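Local coordinates for protein carbonic anhydrase (Sordaria macrospora, PDB 4O1J) that probably catalyses the reversible hydration of carbon dioxide to hydrogencarbonate, as a tetrameric, zinc-dependent beta-class carbonic anhydrase, at residues Asn26-Tyr31 against His38-Leu43; Arg158-Ala163 against Gly193-Ile198. One frame throughout, in Å; residues are numbered along the deposited sequence.

Contact 1 (Asn26-Tyr31 against His38-Leu43); sequences NAWAGY and HFFPKL
F40 turns the outer edge of its ring to the six-membered ring of W28. The pair is an offset edge-to-face stack, with ring centroids 5.7 Å apart and planes at 78°. F40 CZ lies 3.8 Å from W28 CZ3, and F40 CE1 is nearly as close to W28 CH2. CG of F40 stands beside the backbone N and anti to the carbonyl carbon, chi1 -72°, and this carries the ring to helix 16-35. Its CE2 then meets the backbone O of A29 at 3.5 Å, near the ring plane, and its CZ lies 4.2 Å from A29 CB. Helix 16-35 and the short helix 39-43 follow one another in the N-terminal part of the chain and meet as a near-perpendicular corner, the two segments at 101°. This arm packs on the second subunit: A29 rests on R202 of that chain and F40 on G199. F39 adds a second layer. Its CD2 sits 3.6 Å above the centre of the F40 ring, and its CE2 reaches W28 CH2 at 4.3 Å. Were F40 replaced by an alanine, W28 would be likely to lose its edge-to-face partner and a gap to open beside A29.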
ATOM      1  N   ASN A  26     -16.572  -2.697 -31.052  1.00 37.75           N
ATOM      2  CA  ASN A  26     -17.578  -3.483 -31.754  1.00 36.95           C
ATOM      3  C   ASN A  26     -17.104  -3.899 -33.154  1.00 35.49           C
ATOM      4  O   ASN A  26     -17.395  -5.011 -33.620  1.00 33.80           O
ATOM      5  CB  ASN A  26     -18.889  -2.697 -31.839  1.00 38.13           C
ATOM      6  CG  ASN A  26     -20.012  -3.494 -32.478  1.00 38.68           C
ATOM      7  OD1 ASN A  26     -20.374  -3.263 -33.632  1.00 38.59           O
ATOM      8  ND2 ASN A  26     -20.568  -4.441 -31.728  1.00 38.48           N
ATOM      9  N   ALA A  27     -16.335  -3.027 -33.802  1.00 34.89           N
ATOM     10  CA  ALA A  27     -15.825  -3.329 -35.139  1.00 33.88           C
ATOM     11  C   ALA A  27     -14.767  -4.428 -35.077  1.00 34.91           C
ATOM     12  O   ALA A  27     -14.786  -5.378 -35.871  1.00 33.28           O
ATOM     13  CB  ALA A  27     -15.261  -2.081 -35.792  1.00 32.10           C
ATOM     14  N   TRP A  28     -13.856  -4.296 -34.118  1.00 37.17           N
ATOM     15  CA  TRP A  28     -12.797  -5.273 -33.902  1.00 36.80           C
ATOM     16  C   TRP A  28     -13.388  -6.627 -33.561  1.00 36.96           C
ATOM     17  O   TRP A  28     -12.908  -7.656 -34.023  1.00 38.61           O
ATOM     18  CB  TRP A  28     -11.861  -4.819 -32.783  1.00 35.89           C
ATOM     19  CG  TRP A  28     -10.889  -5.870 -32.362  1.00 35.21           C
ATOM     20  CD1 TRP A  28      -9.693  -6.157 -32.947  1.00 35.96           C
ATOM     21  CD2 TRP A  28     -11.030  -6.780 -31.259  1.00 35.74           C
ATOM     22  NE1 TRP A  28      -9.078  -7.192 -32.282  1.00 36.36           N
ATOM     23  CE2 TRP A  28      -9.873  -7.590 -31.248  1.00 35.80           C
ATOM     24  CE3 TRP A  28     -12.017  -6.985 -30.290  1.00 35.61           C
ATOM     25  CZ2 TRP A  28      -9.682  -8.594 -30.290  1.00 35.14           C
ATOM     26  CZ3 TRP A  28     -11.821  -7.986 -29.342  1.00 34.42           C
ATOM     27  CH2 TRP A  28     -10.663  -8.776 -29.352  1.00 34.32           C
ATOM     28  N   ALA A  29     -14.432  -6.619 -32.742  1.00 35.38           N
ATOM     29  CA  ALA A  29     -15.103  -7.849 -32.353  1.00 34.32           C
ATOM     30  C   ALA A  29     -15.804  -8.488 -33.551  1.00 34.58           C
ATOM     31  O   ALA A  29     -15.784  -9.708 -33.699  1.00 33.11           O
ATOM     32  CB  ALA A  29     -16.094  -7.584 -31.229  1.00 33.27           C
ATOM     33  N   GLY A  30     -16.418  -7.672 -34.408  1.00 37.27           N
ATOM     34  CA  GLY A  30     -17.070  -8.199 -35.597  1.00 40.20           C
ATOM     35  C   GLY A  30     -16.058  -8.861 -36.519  1.00 43.75           C
ATOM     36  O   GLY A  30     -16.281  -9.970 -37.027  1.00 43.32           O
ATOM     37  N   TYR A  31     -14.923  -8.190 -36.703  1.00 48.70           N
ATOM     38  CA  TYR A  31     -13.848  -8.696 -37.556  1.00 54.29           C
ATOM     39  C   TYR A  31     -13.196  -9.974 -37.020  1.00 53.99           C
ATOM     40  O   TYR A  31     -13.030 -10.957 -37.755  1.00 55.19           O
ATOM     41  CB  TYR A  31     -12.773  -7.618 -37.721  1.00 60.16           C
ATOM     42  CG  TYR A  31     -11.532  -8.091 -38.446  1.00 65.37           C
ATOM     43  CD1 TYR A  31     -11.518  -8.261 -39.827  1.00 67.57           C
ATOM     44  CD2 TYR A  31     -10.374  -8.393 -37.731  1.00 67.57           C
ATOM     45  CE1 TYR A  31     -10.376  -8.702 -40.479  1.00 69.75           C
ATOM     46  CE2 TYR A  31      -9.234  -8.838 -38.369  1.00 69.94           C
ATOM     47  CZ  TYR A  31      -9.238  -8.991 -39.742  1.00 71.54           C
ATOM     48  OH  TYR A  31      -8.096  -9.432 -40.376  1.00 73.12           O
ATOM     49  N   HIS A  38     -14.751 -19.312 -33.504  1.00 58.43           N
ATOM     50  CA  HIS A  38     -14.511 -20.017 -32.241  1.00 58.64           C
ATOM     51  C   HIS A  38     -13.514 -19.291 -31.350  1.00 53.62           C
ATOM     52  O   HIS A  38     -13.174 -19.767 -30.272  1.00 53.36           O
ATOM     53  CB  HIS A  38     -14.023 -21.447 -32.490  1.00 62.68           C
ATOM     54  CG  HIS A  38     -15.064 -22.342 -33.078  1.00 66.38           C
ATOM     55  ND1 HIS A  38     -14.998 -22.816 -34.370  1.00 68.13           N
ATOM     56  CD2 HIS A  38     -16.210 -22.837 -32.553  1.00 67.79           C
ATOM     57  CE1 HIS A  38     -16.053 -23.572 -34.613  1.00 69.26           C
ATOM     58  NE2 HIS A  38     -16.806 -23.600 -33.528  1.00 69.03           N
ATOM     59  N   PHE A  39     -13.052 -18.137 -31.808  1.00 49.40           N
ATOM     60  CA  PHE A  39     -12.049 -17.367 -31.088  1.00 46.51           C
ATOM     61  C   PHE A  39     -12.574 -16.922 -29.719  1.00 45.95           C
ATOM     62  O   PHE A  39     -11.953 -17.174 -28.675  1.00 43.80           O
ATOM     63  CB  PHE A  39     -11.634 -16.161 -31.933  1.00 43.99           C
ATOM     64  CG  PHE A  39     -10.811 -15.149 -31.200  1.00 41.92           C
ATOM     65  CD1 PHE A  39      -9.490 -15.416 -30.867  1.00 42.78           C
ATOM     66  CD2 PHE A  39     -11.346 -13.914 -30.873  1.00 40.91           C
ATOM     67  CE1 PHE A  39      -8.720 -14.474 -30.201  1.00 43.39           C
ATOM     68  CE2 PHE A  39     -10.586 -12.967 -30.211  1.00 42.28           C
ATOM     69  CZ  PHE A  39      -9.270 -13.248 -29.871  1.00 43.28           C
ATOM     70  N   PHE A  40     -13.731 -16.267 -29.734  1.00 46.53           N
ATOM     71  CA  PHE A  40     -14.335 -15.759 -28.510  1.00 47.56           C
ATOM     72  C   PHE A  40     -14.896 -16.840 -27.575  1.00 48.59           C
ATOM     73  O   PHE A  40     -14.709 -16.747 -26.362  1.00 48.82           O
ATOM     74  CB  PHE A  40     -15.425 -14.741 -28.851  1.00 47.77           C
ATOM     75  CG  PHE A  40     -14.887 -13.437 -29.365  1.00 48.09           C
ATOM     76  CD1 PHE A  40     -14.013 -12.687 -28.593  1.00 47.10           C
ATOM     77  CD2 PHE A  40     -15.255 -12.960 -30.617  1.00 48.21           C
ATOM     78  CE1 PHE A  40     -13.507 -11.492 -29.062  1.00 47.22           C
ATOM     79  CE2 PHE A  40     -14.758 -11.759 -31.091  1.00 47.48           C
ATOM     80  CZ  PHE A  40     -13.885 -11.023 -30.313  1.00 47.48           C
ATOM     81  N   PRO A  41     -15.598 -17.856 -28.117  1.00 49.72           N
ATOM     82  CA  PRO A  41     -16.060 -18.887 -27.186  1.00 49.80           C
ATOM     83  C   PRO A  41     -14.910 -19.619 -26.501  1.00 50.35           C
ATOM     84  O   PRO A  41     -15.041 -20.019 -25.342  1.00 52.00           O
ATOM     85  CB  PRO A  41     -16.850 -19.836 -28.091  1.00 48.87           C
ATOM     86  CG  PRO A  41     -17.352 -18.965 -29.164  1.00 49.15           C
ATOM     87  CD  PRO A  41     -16.193 -18.053 -29.451  1.00 50.13           C
ATOM     88  N   LYS A  42     -13.800 -19.782 -27.212  1.00 49.23           N
ATOM     89  CA  LYS A  42     -12.633 -20.444 -26.649  1.00 49.82           C
ATOM     90  C   LYS A  42     -11.932 -19.526 -25.647  1.00 47.17           C
ATOM     91  O   LYS A  42     -11.383 -19.992 -24.644  1.00 46.25           O
ATOM     92  CB  LYS A  42     -11.690 -20.885 -27.770  1.00 53.78           C
ATOM     93  CG  LYS A  42     -10.484 -21.691 -27.326  1.00 58.22           C
ATOM     94  CD  LYS A  42      -9.628 -22.066 -28.534  1.00 62.00           C
ATOM     95  CE  LYS A  42      -8.331 -22.757 -28.131  1.00 63.75           C
ATOM     96  NZ  LYS A  42      -7.480 -23.055 -29.320  1.00 64.46           N
ATOM     97  N   LEU A  43     -11.968 -18.221 -25.918  1.00 45.30           N
ATOM     98  CA  LEU A  43     -11.435 -17.231 -24.983  1.00 41.70           C
ATOM     99  C   LEU A  43     -12.175 -17.262 -23.660  1.00 39.42           C
ATOM    100  O   LEU A  43     -11.572 -17.162 -22.592  1.00 40.81           O
ATOM    101  CB  LEU A  43     -11.537 -15.819 -25.551  1.00 41.08           C
ATOM    102  CG  LEU A  43     -10.243 -15.164 -26.013  1.00 41.40           C
ATOM    103  CD1 LEU A  43     -10.411 -13.657 -26.047  1.00 41.10           C
ATOM    104  CD2 LEU A  43      -9.084 -15.572 -25.132  1.00 41.60           C
TER

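Contact 2 (Arg158-Ala163 against Gly193-Ile198)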
ATOM      1  N   ARG A 158      19.893  10.255 -20.567  1.00 38.93           N
ATOM      2  CA  ARG A 158      19.931  10.245 -19.113  1.00 37.37           C
ATOM      3  C   ARG A 158      18.630   9.627 -18.602  1.00 35.97           C
ATOM      4  O   ARG A 158      18.632   8.804 -17.674  1.00 36.65           O
ATOM      5  CB  ARG A 158      20.117  11.661 -18.553  1.00 37.17           C
ATOM      6  CG  ARG A 158      20.529  11.700 -17.088  1.00 38.65           C
ATOM      7  CD  ARG A 158      20.583  13.120 -16.533  1.00 40.08           C
ATOM      8  NE  ARG A 158      21.572  13.955 -17.208  1.00 41.66           N
ATOM      9  CZ  ARG A 158      21.270  15.002 -17.971  1.00 43.93           C
ATOM     10  NH1 ARG A 158      20.001  15.346 -18.161  1.00 45.45           N
ATOM     11  NH2 ARG A 158      22.234  15.709 -18.545  1.00 43.85           N
ATOM     12  N   VAL A 159      17.522  10.014 -19.231  1.00 33.93           N
ATOM     13  CA  VAL A 159      16.217   9.461 -18.882  1.00 31.92           C
ATOM     14  C   VAL A 159      16.168   7.969 -19.209  1.00 31.24           C
ATOM     15  O   VAL A 159      15.684   7.161 -18.404  1.00 31.27           O
ATOM     16  CB  VAL A 159      15.089  10.206 -19.612  1.00 31.55           C
ATOM     17  CG1 VAL A 159      13.756   9.479 -19.439  1.00 32.25           C
ATOM     18  CG2 VAL A 159      15.006  11.637 -19.108  1.00 29.97           C
ATOM     19  N   ILE A 160      16.714   7.608 -20.372  1.00 29.86           N
ATOM     20  CA  ILE A 160      16.797   6.208 -20.775  1.00 28.49           C
ATOM     21  C   ILE A 160      17.631   5.430 -19.758  1.00 27.86           C
ATOM     22  O   ILE A 160      17.240   4.342 -19.311  1.00 27.36           O
ATOM     23  CB  ILE A 160      17.420   6.051 -22.195  1.00 25.61           C
ATOM     24  CG1 ILE A 160      16.445   6.522 -23.275  1.00 23.44           C
ATOM     25  CG2 ILE A 160      17.801   4.605 -22.471  1.00 25.77           C
ATOM     26  CD1 ILE A 160      17.037   6.539 -24.659  1.00 22.62           C
ATOM     27  N   ARG A 161      18.760   6.009 -19.357  1.00 28.35           N
ATOM     28  CA  ARG A 161      19.654   5.317 -18.438  1.00 28.25           C
ATOM     29  C   ARG A 161      18.997   5.077 -17.079  1.00 28.40           C
ATOM     30  O   ARG A 161      19.017   3.951 -16.560  1.00 28.16           O
ATOM     31  CB  ARG A 161      20.951   6.097 -18.259  1.00 27.71           C
ATOM     32  CG  ARG A 161      21.971   5.347 -17.442  1.00 28.69           C
ATOM     33  CD  ARG A 161      22.222   3.988 -18.080  1.00 31.12           C
ATOM     34  NE  ARG A 161      23.036   3.122 -17.234  1.00 35.50           N
ATOM     35  CZ  ARG A 161      23.048   1.793 -17.314  1.00 37.37           C
ATOM     36  NH1 ARG A 161      22.269   1.170 -18.191  1.00 35.88           N
ATOM     37  NH2 ARG A 161      23.823   1.086 -16.496  1.00 38.62           N
ATOM     38  N   ILE A 162      18.390   6.117 -16.512  1.00 28.17           N
ATOM     39  CA  ILE A 162      17.746   5.948 -15.216  1.00 27.31           C
ATOM     40  C   ILE A 162      16.585   4.953 -15.334  1.00 25.97           C
ATOM     41  O   ILE A 162      16.338   4.186 -14.399  1.00 25.40           O
ATOM     42  CB  ILE A 162      17.269   7.313 -14.622  1.00 22.79           C
ATOM     43  CG1 ILE A 162      16.778   7.144 -13.185  1.00 24.24           C
ATOM     44  CG2 ILE A 162      16.135   7.897 -15.414  1.00 21.66           C
ATOM     45  CD1 ILE A 162      17.790   6.577 -12.245  1.00 25.87           C
ATOM     46  N   ALA A 163      15.938   4.891 -16.502  1.00 25.82           N
ATOM     47  CA  ALA A 163      14.855   3.918 -16.694  1.00 23.95           C
ATOM     48  C   ALA A 163      15.379   2.474 -16.726  1.00 24.58           C
ATOM     49  O   ALA A 163      14.737   1.547 -16.189  1.00 23.73           O
ATOM     50  CB  ALA A 163      14.087   4.233 -17.954  1.00 21.62           C
ATOM     51  N   GLY A 193      14.713  -8.970 -17.672  1.00 28.78           N
ATOM     52  CA  GLY A 193      14.645  -7.523 -17.676  1.00 29.55           C
ATOM     53  C   GLY A 193      14.807  -7.032 -19.099  1.00 30.72           C
ATOM     54  O   GLY A 193      15.803  -7.339 -19.756  1.00 32.15           O
ATOM     55  N   VAL A 194      13.807  -6.322 -19.608  1.00 29.89           N
ATOM     56  CA  VAL A 194      13.894  -5.834 -20.975  1.00 29.79           C
ATOM     57  C   VAL A 194      13.652  -4.331 -21.082  1.00 31.15           C
ATOM     58  O   VAL A 194      13.182  -3.666 -20.145  1.00 30.55           O
ATOM     59  CB  VAL A 194      12.893  -6.555 -21.911  1.00 27.69           C
ATOM     60  CG1 VAL A 194      13.092  -8.066 -21.859  1.00 26.30           C
ATOM     61  CG2 VAL A 194      11.470  -6.186 -21.549  1.00 26.36           C
ATOM     62  N   PHE A 195      13.964  -3.812 -22.262  1.00 32.38           N
ATOM     63  CA  PHE A 195      13.833  -2.397 -22.533  1.00 32.59           C
ATOM     64  C   PHE A 195      13.229  -2.152 -23.917  1.00 33.14           C
ATOM     65  O   PHE A 195      13.753  -2.599 -24.943  1.00 33.64           O
ATOM     66  CB  PHE A 195      15.188  -1.701 -22.407  1.00 32.25           C
ATOM     67  CG  PHE A 195      15.081  -0.221 -22.246  1.00 31.68           C
ATOM     68  CD1 PHE A 195      14.716   0.327 -21.027  1.00 31.57           C
ATOM     69  CD2 PHE A 195      15.328   0.623 -23.311  1.00 31.02           C
ATOM     70  CE1 PHE A 195      14.600   1.689 -20.877  1.00 31.35           C
ATOM     71  CE2 PHE A 195      15.219   1.984 -23.167  1.00 31.12           C
ATOM     72  CZ  PHE A 195      14.857   2.522 -21.950  1.00 31.15           C
ATOM     73  N   PHE A 196      12.111  -1.440 -23.915  1.00 31.73           N
ATOM     74  CA  PHE A 196      11.381  -1.082 -25.112  1.00 30.85           C
ATOM     75  C   PHE A 196      11.795   0.309 -25.550  1.00 31.94           C
ATOM     76  O   PHE A 196      11.487   1.302 -24.884  1.00 30.17           O
ATOM     77  CB  PHE A 196       9.878  -1.133 -24.844  1.00 30.03           C
ATOM     78  CG  PHE A 196       9.034  -0.602 -25.966  1.00 29.51           C
ATOM     79  CD1 PHE A 196       9.045  -1.218 -27.214  1.00 29.01           C
ATOM     80  CD2 PHE A 196       8.216   0.502 -25.770  1.00 28.05           C
ATOM     81  CE1 PHE A 196       8.259  -0.741 -28.248  1.00 27.92           C
ATOM     82  CE2 PHE A 196       7.431   0.986 -26.795  1.00 28.02           C
ATOM     83  CZ  PHE A 196       7.452   0.363 -28.040  1.00 28.28           C
ATOM     84  N   ASP A 197      12.484   0.379 -26.683  1.00 33.56           N
ATOM     85  CA  ASP A 197      12.930   1.654 -27.198  1.00 35.76           C
ATOM     86  C   ASP A 197      11.916   2.161 -28.218  1.00 36.28           C
ATOM     87  O   ASP A 197      11.821   1.639 -29.326  1.00 38.45           O
ATOM     88  CB  ASP A 197      14.316   1.516 -27.808  1.00 39.91           C
ATOM     89  CG  ASP A 197      15.161   2.739 -27.581  1.00 46.11           C
ATOM     90  OD1 ASP A 197      14.996   3.714 -28.347  1.00 49.08           O
ATOM     91  OD2 ASP A 197      15.978   2.727 -26.626  1.00 46.86           O
ATOM     92  N   ILE A 198      11.162   3.185 -27.836  1.00 34.91           N
ATOM     93  CA  ILE A 198      10.021   3.647 -28.622  1.00 34.87           C
ATOM     94  C   ILE A 198      10.411   4.190 -29.994  1.00 38.15           C
ATOM     95  O   ILE A 198       9.692   3.990 -30.975  1.00 39.32           O
ATOM     96  CB  ILE A 198       9.231   4.725 -27.849  1.00 32.45           C
ATOM     97  CG1 ILE A 198       8.788   4.166 -26.495  1.00 29.66           C
ATOM     98  CG2 ILE A 198       8.023   5.194 -28.642  1.00 32.27           C
ATOM     99  CD1 ILE A 198       7.930   5.100 -25.693  1.00 28.29           C
TER
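I160 and F195 supply the main apolar contact between helix and strand. I160 CG2 lies 3.6 Å from F195 CZ, with CE2 of the same ring also close. The two side chains cross at about a right angle. The methyl comes in obliquely to the ring. In I160, CG2 is anti to the backbone N while CG1 stands beside it, chi1 -72°, which turns the short branch onto F195. One helical turn on, A163 CB meets the edge of the same ring, 3.9 Å from F195 CE1 and near the ring plane. The phenyl thus touches two residues about one turn apart on the helix. Its CG is anti to the backbone N, chi1 -162°, and the side chain points from the strand to the helix.

Segment 158-163 runs roughly antiparallel to strand 193-197, at 156°, with the axes 10.6 Å apart. Helix 155-176 is part of the helical connection between the parallel neighbours 106-112 and 190-197, a beta-alpha-beta crossover in the alpha/beta fold of this class. On its other side, strand 190-197 pairs antiparallel with 202-206, and F195 also packs on K204 and L206 there.

The polar contribution across the contact is slight: D197 OD2 only comes within 4.4 Å of I160 CD1, a loose approach. Within segment 193-198, the same OD2 lies in the plane of the F195 ring, 3.6 Å from F195 CE2, where the ring's slightly positive edge would probably suit the oxygen.

Charged groups on the helix are held outside this contact. R161 NE forms a salt bridge with E148, and R161 NH1 a hydrogen bond with Q164. The metal site is near: the side chain of A163 is about 7 Å from the zinc ion.

Contacts 1 and 2 lie on opposite sides of the chain's centre. Their own centres are 35 Å apart, and their nearest atoms about 19 Å, so they do not touch within one chain. They are brought together by the assembly. L43 of contact 1 packs on I198 of contact 2 in the second subunit, and L43 O accepts a hydrogen bond from R60 of that subunit. Contact 2 is the one beside the metal: the F195 side chain is about 5 Å from that of H112, and the A163 side chain about 5 Å from that of C115. H112 and C115 are zinc ligands, as is C56. Contact 1 lies away from the zinc site of its own chain.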